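PDB 6DX1: RNA-dependent RNA polymerase from Qualyub virus, which includes a viral OTU cysteine protease domain, the part crystallised here, which probably removes ubiquitin from host proteins. Local coordinates for residues D15-A20 and Q128-G133; K61-E66 and E105-L110. One frame throughout, in Å; residues are numbered along the deposited sequence.

Interaction 1: residues D15-A20 and Q128-G133; sequences DNCSQA and QGIRWG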
loop_
_atom_site.group_PDB
_atom_site.type_symbol
_atom_site.label_atom_id
_atom_site.label_comp_id
_atom_site.label_asym_id
_atom_site.label_seq_id
_atom_site.Cartn_x
_atom_site.Cartn_y
_atom_site.Cartn_z
ATOM N N ASP A 15 0.710 -13.024 -8.638
ATOM C CA ASP A 15 0.706 -11.971 -9.651
ATOM C C ASP A 15 1.887 -11.026 -9.437
ATOM O O ASP A 15 3.039 -11.474 -9.452
ATOM C CB ASP A 15 -0.636 -11.238 -9.634
ATOM C CG ASP A 15 -0.804 -10.272 -10.806
ATOM O OD1 ASP A 15 -0.673 -10.689 -11.976
ATOM O OD2 ASP A 15 -1.071 -9.083 -10.545
ATOM N N ASN A 16 1.643 -9.729 -9.219
ATOM C CA ASN A 16 2.763 -8.804 -9.072
ATOM C C ASN A 16 3.182 -8.599 -7.617
ATOM O O ASN A 16 3.950 -7.675 -7.334
ATOM C CB ASN A 16 2.456 -7.455 -9.754
ATOM C CG ASN A 16 1.526 -6.550 -8.941
ATOM O OD1 ASN A 16 0.729 -7.007 -8.125
ATOM N ND2 ASN A 16 1.624 -5.239 -9.193
ATOM N N CYS A 17 2.756 -9.477 -6.711
ATOM C CA CYS A 17 3.033 -9.348 -5.282
ATOM C C CYS A 17 4.157 -10.292 -4.875
ATOM O O CYS A 17 4.150 -11.469 -5.249
ATOM C CB CYS A 17 1.773 -9.653 -4.467
ATOM S SG CYS A 17 2.022 -9.592 -2.686
ATOM N N SER A 18 5.122 -9.771 -4.124
ATOM C CA SER A 18 6.196 -10.575 -3.543
ATOM C C SER A 18 6.414 -10.152 -2.090
ATOM O O SER A 18 5.911 -9.114 -1.644
ATOM C CB SER A 18 7.492 -10.449 -4.361
ATOM O OG SER A 18 7.893 -9.080 -4.505
ATOM N N GLN A 19 7.173 -10.958 -1.341
ATOM C CA GLN A 19 7.351 -10.698 0.091
ATOM C C GLN A 19 8.755 -11.096 0.530
ATOM O O GLN A 19 9.417 -11.907 -0.118
ATOM C CB GLN A 19 6.311 -11.451 0.933
ATOM C CG GLN A 19 6.517 -12.960 0.949
ATOM C CD GLN A 19 5.391 -13.692 1.662
ATOM O OE1 GLN A 19 4.484 -13.069 2.207
ATOM N NE2 GLN A 19 5.447 -15.017 1.652
ATOM N N ALA A 20 9.196 -10.540 1.660
ATOM C CA ALA A 20 10.560 -10.801 2.113
ATOM C C ALA A 20 10.686 -10.546 3.605
ATOM O O ALA A 20 9.975 -9.707 4.163
ATOM C CB ALA A 20 11.557 -9.915 1.359
ATOM N N GLN A 128 9.825 -7.181 7.989
ATOM C CA GLN A 128 9.293 -7.832 6.793
ATOM C C GLN A 128 8.820 -6.774 5.808
ATOM O O GLN A 128 8.480 -5.649 6.189
ATOM C CB GLN A 128 8.096 -8.745 7.099
ATOM C CG GLN A 128 8.324 -9.855 8.076
ATOM C CD GLN A 128 7.086 -10.723 8.229
ATOM O OE1 GLN A 128 6.196 -10.722 7.364
ATOM N NE2 GLN A 128 7.020 -11.467 9.321
ATOM N N GLY A 129 8.758 -7.167 4.543
ATOM C CA GLY A 129 8.154 -6.342 3.515
ATOM C C GLY A 129 7.248 -7.173 2.629
ATOM O O GLY A 129 7.469 -8.366 2.422
ATOM N N ILE A 130 6.194 -6.532 2.135
ATOM C CA ILE A 130 5.382 -7.109 1.069
ATOM C C ILE A 130 5.231 -6.031 0.009
ATOM O O ILE A 130 5.069 -4.849 0.331
ATOM C CB ILE A 130 4.019 -7.633 1.575
ATOM C CG1 ILE A 130 3.211 -8.241 0.432
ATOM C CG2 ILE A 130 3.234 -6.561 2.262
ATOM C CD1 ILE A 130 2.288 -9.366 0.903
ATOM N N ARG A 131 5.346 -6.426 -1.251
ATOM C CA ARG A 131 5.574 -5.472 -2.324
ATOM C C ARG A 131 4.670 -5.796 -3.500
ATOM O O ARG A 131 4.481 -6.970 -3.831
ATOM C CB ARG A 131 7.054 -5.527 -2.735
ATOM C CG ARG A 131 7.436 -4.900 -4.049
ATOM C CD ARG A 131 8.940 -5.145 -4.277
ATOM N NE ARG A 131 9.239 -6.485 -4.792
ATOM C CZ ARG A 131 10.206 -6.724 -5.670
ATOM N NH1 ARG A 131 10.957 -5.716 -6.103
ATOM N NH2 ARG A 131 10.425 -7.956 -6.120
ATOM N N TRP A 132 4.104 -4.757 -4.121
ATOM C CA TRP A 132 3.382 -4.882 -5.389
ATOM C C TRP A 132 4.155 -4.093 -6.435
ATOM O O TRP A 132 4.298 -2.872 -6.303
ATOM C CB TRP A 132 1.938 -4.366 -5.280
ATOM C CG TRP A 132 1.092 -5.232 -4.421
ATOM C CD1 TRP A 132 0.217 -6.187 -4.841
ATOM C CD2 TRP A 132 1.052 -5.252 -2.985
ATOM N NE1 TRP A 132 -0.369 -6.799 -3.764
ATOM C CE2 TRP A 132 0.124 -6.247 -2.612
ATOM C CE3 TRP A 132 1.702 -4.517 -1.982
ATOM C CZ2 TRP A 132 -0.171 -6.534 -1.281
ATOM C CZ3 TRP A 132 1.411 -4.803 -0.653
ATOM C CH2 TRP A 132 0.484 -5.809 -0.318
ATOM N N GLY A 133 4.654 -4.782 -7.456
ATOM C CA GLY A 133 5.543 -4.198 -8.444
ATOM C C GLY A 133 6.982 -4.653 -8.253
ATOM O O GLY A 133 7.336 -5.325 -7.286
HETATM O O HOH W 1 6.579 -7.791 -6.482
#

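Interaction 2: residues K61-E66 and E105-L110; sequences KNMCRE and EILSKL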
loop_
_atom_site.group_PDB
_atom_site.type_symbol
_atom_site.label_atom_id
_atom_site.label_comp_id
_atom_site.label_asym_id
_atom_site.label_seq_id
_atom_site.Cartn_x
_atom_site.Cartn_y
_atom_site.Cartn_z
ATOM N N LYS A 61 -9.678 6.707 -2.703
ATOM C CA LYS A 61 -10.718 5.682 -2.778
ATOM C C LYS A 61 -11.431 5.750 -4.118
ATOM O O LYS A 61 -11.685 4.716 -4.750
ATOM C CB LYS A 61 -11.721 5.841 -1.628
ATOM C CG LYS A 61 -11.080 5.738 -0.253
ATOM C CD LYS A 61 -12.106 5.654 0.879
ATOM C CE LYS A 61 -12.790 4.291 0.902
ATOM N NZ LYS A 61 -13.707 4.154 2.062
ATOM N N ASN A 62 -11.725 6.972 -4.583
ATOM C CA ASN A 62 -12.394 7.166 -5.868
ATOM C C ASN A 62 -11.572 6.593 -7.017
ATOM O O ASN A 62 -12.114 5.933 -7.911
ATOM C CB ASN A 62 -12.640 8.656 -6.118
ATOM C CG ASN A 62 -13.798 9.211 -5.322
ATOM O OD1 ASN A 62 -14.667 8.474 -4.855
ATOM N ND2 ASN A 62 -13.823 10.537 -5.176
ATOM N N MET A 63 -10.266 6.875 -7.041
ATOM C CA MET A 63 -9.474 6.440 -8.189
ATOM C C MET A 63 -9.318 4.926 -8.202
ATOM O O MET A 63 -9.231 4.326 -9.277
ATOM C CB MET A 63 -8.107 7.140 -8.214
ATOM C CG MET A 63 -7.143 6.731 -7.119
ATOM S SD MET A 63 -5.567 7.632 -7.197
ATOM C CE MET A 63 -6.105 9.339 -7.043
ATOM N N CYS A 64 -9.327 4.290 -7.030
ATOM C CA CYS A 64 -9.308 2.826 -6.982
ATOM C C CYS A 64 -10.582 2.237 -7.579
ATOM O O CYS A 64 -10.527 1.279 -8.357
ATOM C CB CYS A 64 -9.133 2.345 -5.541
ATOM S SG CYS A 64 -7.456 2.591 -4.899
ATOM N N ARG A 65 -11.742 2.788 -7.209
ATOM C CA ARG A 65 -12.995 2.294 -7.767
ATOM C C ARG A 65 -13.029 2.480 -9.274
ATOM O O ARG A 65 -13.490 1.594 -10.007
ATOM C CB ARG A 65 -14.174 3.015 -7.114
ATOM C CG ARG A 65 -14.488 2.530 -5.722
ATOM C CD ARG A 65 -15.753 3.191 -5.179
ATOM N NE ARG A 65 -15.535 4.571 -4.760
ATOM C CZ ARG A 65 -15.243 4.938 -3.514
ATOM N NH1 ARG A 65 -15.135 4.024 -2.557
ATOM N NH2 ARG A 65 -15.064 6.219 -3.219
ATOM N N GLU A 66 -12.530 3.619 -9.757
ATOM C CA GLU A 66 -12.573 3.893 -11.190
ATOM C C GLU A 66 -11.669 2.948 -11.968
ATOM O O GLU A 66 -12.046 2.474 -13.046
ATOM C CB GLU A 66 -12.193 5.345 -11.464
ATOM C CG GLU A 66 -13.349 6.296 -11.198
ATOM C CD GLU A 66 -12.900 7.712 -10.940
ATOM O OE1 GLU A 66 -13.746 8.532 -10.511
ATOM O OE2 GLU A 66 -11.708 8.020 -11.175
ATOM N N GLU A 105 -2.539 -3.470 -4.832
ATOM C CA GLU A 105 -2.511 -3.996 -6.197
ATOM C C GLU A 105 -3.071 -2.979 -7.181
ATOM O O GLU A 105 -2.452 -2.693 -8.215
ATOM C CB GLU A 105 -3.304 -5.307 -6.295
ATOM C CG GLU A 105 -3.347 -5.840 -7.743
ATOM C CD GLU A 105 -4.327 -6.988 -7.942
ATOM O OE1 GLU A 105 -4.261 -7.640 -9.004
ATOM O OE2 GLU A 105 -5.134 -7.257 -7.040
ATOM N N ILE A 106 -4.250 -2.419 -6.874
ATOM C CA ILE A 106 -4.898 -1.485 -7.794
ATOM C C ILE A 106 -4.000 -0.285 -8.051
ATOM O O ILE A 106 -3.805 0.138 -9.196
ATOM C CB ILE A 106 -6.262 -1.037 -7.239
ATOM C CG1 ILE A 106 -7.261 -2.196 -7.219
ATOM C CG2 ILE A 106 -6.813 0.126 -8.066
ATOM C CD1 ILE A 106 -8.548 -1.867 -6.463
ATOM N N LEU A 107 -3.454 0.301 -6.986
ATOM C CA LEU A 107 -2.670 1.520 -7.162
ATOM C C LEU A 107 -1.348 1.251 -7.877
ATOM O O LEU A 107 -0.889 2.085 -8.668
ATOM C CB LEU A 107 -2.430 2.189 -5.808
ATOM C CG LEU A 107 -3.716 2.808 -5.265
ATOM C CD1 LEU A 107 -3.603 3.009 -3.764
ATOM C CD2 LEU A 107 -3.995 4.124 -5.976
ATOM N N SER A 108 -0.708 0.106 -7.607
ATOM C CA SER A 108 0.535 -0.201 -8.322
ATOM C C SER A 108 0.308 -0.239 -9.829
ATOM O O SER A 108 1.180 0.187 -10.608
ATOM C CB SER A 108 1.121 -1.530 -7.818
ATOM O OG SER A 108 0.346 -2.636 -8.251
ATOM N N LYS A 109 -0.864 -0.707 -10.254
ATOM C CA LYS A 109 -1.166 -0.855 -11.671
ATOM C C LYS A 109 -1.737 0.415 -12.285
ATOM O O LYS A 109 -1.478 0.696 -13.462
ATOM C CB LYS A 109 -2.117 -2.044 -11.868
ATOM C CG LYS A 109 -1.440 -3.363 -11.469
ATOM C CD LYS A 109 -2.378 -4.566 -11.450
ATOM C CE LYS A 109 -1.574 -5.855 -11.253
ATOM N NZ LYS A 109 -2.467 -7.062 -11.141
ATOM N N LEU A 110 -2.486 1.200 -11.507
ATOM C CA LEU A 110 -2.977 2.487 -11.988
ATOM C C LEU A 110 -1.842 3.497 -12.110
ATOM O O LEU A 110 -1.695 4.169 -13.141
ATOM C CB LEU A 110 -4.059 3.020 -11.040
ATOM C CG LEU A 110 -4.437 4.498 -11.215
ATOM C CD1 LEU A 110 -5.155 4.748 -12.520
ATOM C CD2 LEU A 110 -5.298 4.972 -10.048
#

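Interaction 1: residues D15-A20 and Q128-G133
Gln-128 and Gly-129 open the antiparallel pairing with Ala-20. The CA of Gln-128 lies against Ala-20 O, and Gly-129 forms a hydrogen-bonded pair with Ala-20: Gly-129 N donates to Ala-20 O at 2.8 Å, and Ala-20 N returns the bond to Gly-129 O. Ile-130, in a non-hydrogen-bonded pair with Gln-19, turns its side chain to the same face as Cys-17 and touches Cys-17 SG through CG1 at 3.6 Å. Arg-131 and Ser-18 exchange both backbone bonds, then add a side-chain link on the face opposite Ile-130. The arginine chain bends at chi3 (80°), and NE and NH2 converge side-on upon Ser-18 OG, at 2.9 and 3.2 Å, with the oxygen lying in the guanidinium plane. Arg-131 also makes a cation-pi contact with Trp-10. Trp-132 pairs with Cys-17, whose SG, anti to the backbone N (chi1 178°), sits over one ring face, 4.1 Å from the centroid of the five-membered ring; Asn-16 OD1 approaches the ring edge at CD1, while Asn-16 ND2 probably bonds to Ser-108 of helix 101-111. Gly-133 N closes the ladder on Asn-16 O at 3.0 Å, and a water links Asn-16 O, Gly-133 O and Ser-18 OG. Within the mixed sheet, strand 125-132 lies between strands 17-25 and 114-120, and the Trp-132 side chain rests on helix 101-111.

Interaction 2: residues K61-E66 and E105-L110
Cys-64 holds SG anti to its own carbonyl carbon (chi1 -73°), and Met-63 holds CG between its backbone N and carbonyl carbon (chi1 69°); the first torsion turns the cysteine sulfur to Leu-107, the second sets Met-63 CG against Leu-110. Cys-64 SG meets the branch point of Leu-107, 3.8 Å from CG, with both methyls also in contact: CD1 at 4.0 Å and CD2 at 3.9 Å from the sulfur. The same CD2 lies 4.0 Å from Met-63 SD, so one leucine fork bridges the two sulfurs. One turn further along, Leu-110 crosses Met-63 at about a right angle and sets its CD2 against the methionine chain, 3.9 Å from Met-63 CG and equally close to SD. On the other side of Leu-107 in sequence, Ile-106 presses CG2 onto the backbone of Cys-64, 3.8 Å from Cys-64 CA. The contact is apolar, and the two short segments are splayed by 79° with their axes 9.7 Å apart; five residues touch, Ile-106 meeting backbone atoms of Cys-64. Facing elsewhere, Lys-109 NZ forms a salt bridge with the anti lone pair of Glu-105 OE1 one turn back, while Arg-65 NH2 donates to Asn-62 OD1. Helix 57-70 thus packs on helix 101-111 in the helical part of the domain: Phe-42, Leu-50 and Tyr-51 of helix 41-51 touch Leu-107 or Met-63, and Tyr-88 of helix 85-92 adjoins Cys-64 and Ile-106.

Overall arrangement
Helix 101-111 joins the two contacts, whose centres lie about 17 Å apart: one flank packs on helix 57-70 in interaction 2, and another meets the sheet end formed by interaction 1. There, Asp-15 OD2 makes a salt bridge with Lys-109 NZ, modelled at an unusually short 2.5 Å whose exact length is doubtful, Asn-16 ND2 probably bonds to Ser-108 OG at 3.0 Å, and Trp-132 CD1 packs 3.8 Å from Glu-105 CA. Lys-109 NZ thus meets two carboxylates, those of Asp-15 and Glu-105, which probably favour its charged form. In OTU proteases the nucleophilic cysteine typically begins a core helix, probably helix 41-51 here, which itself packs against interaction 2.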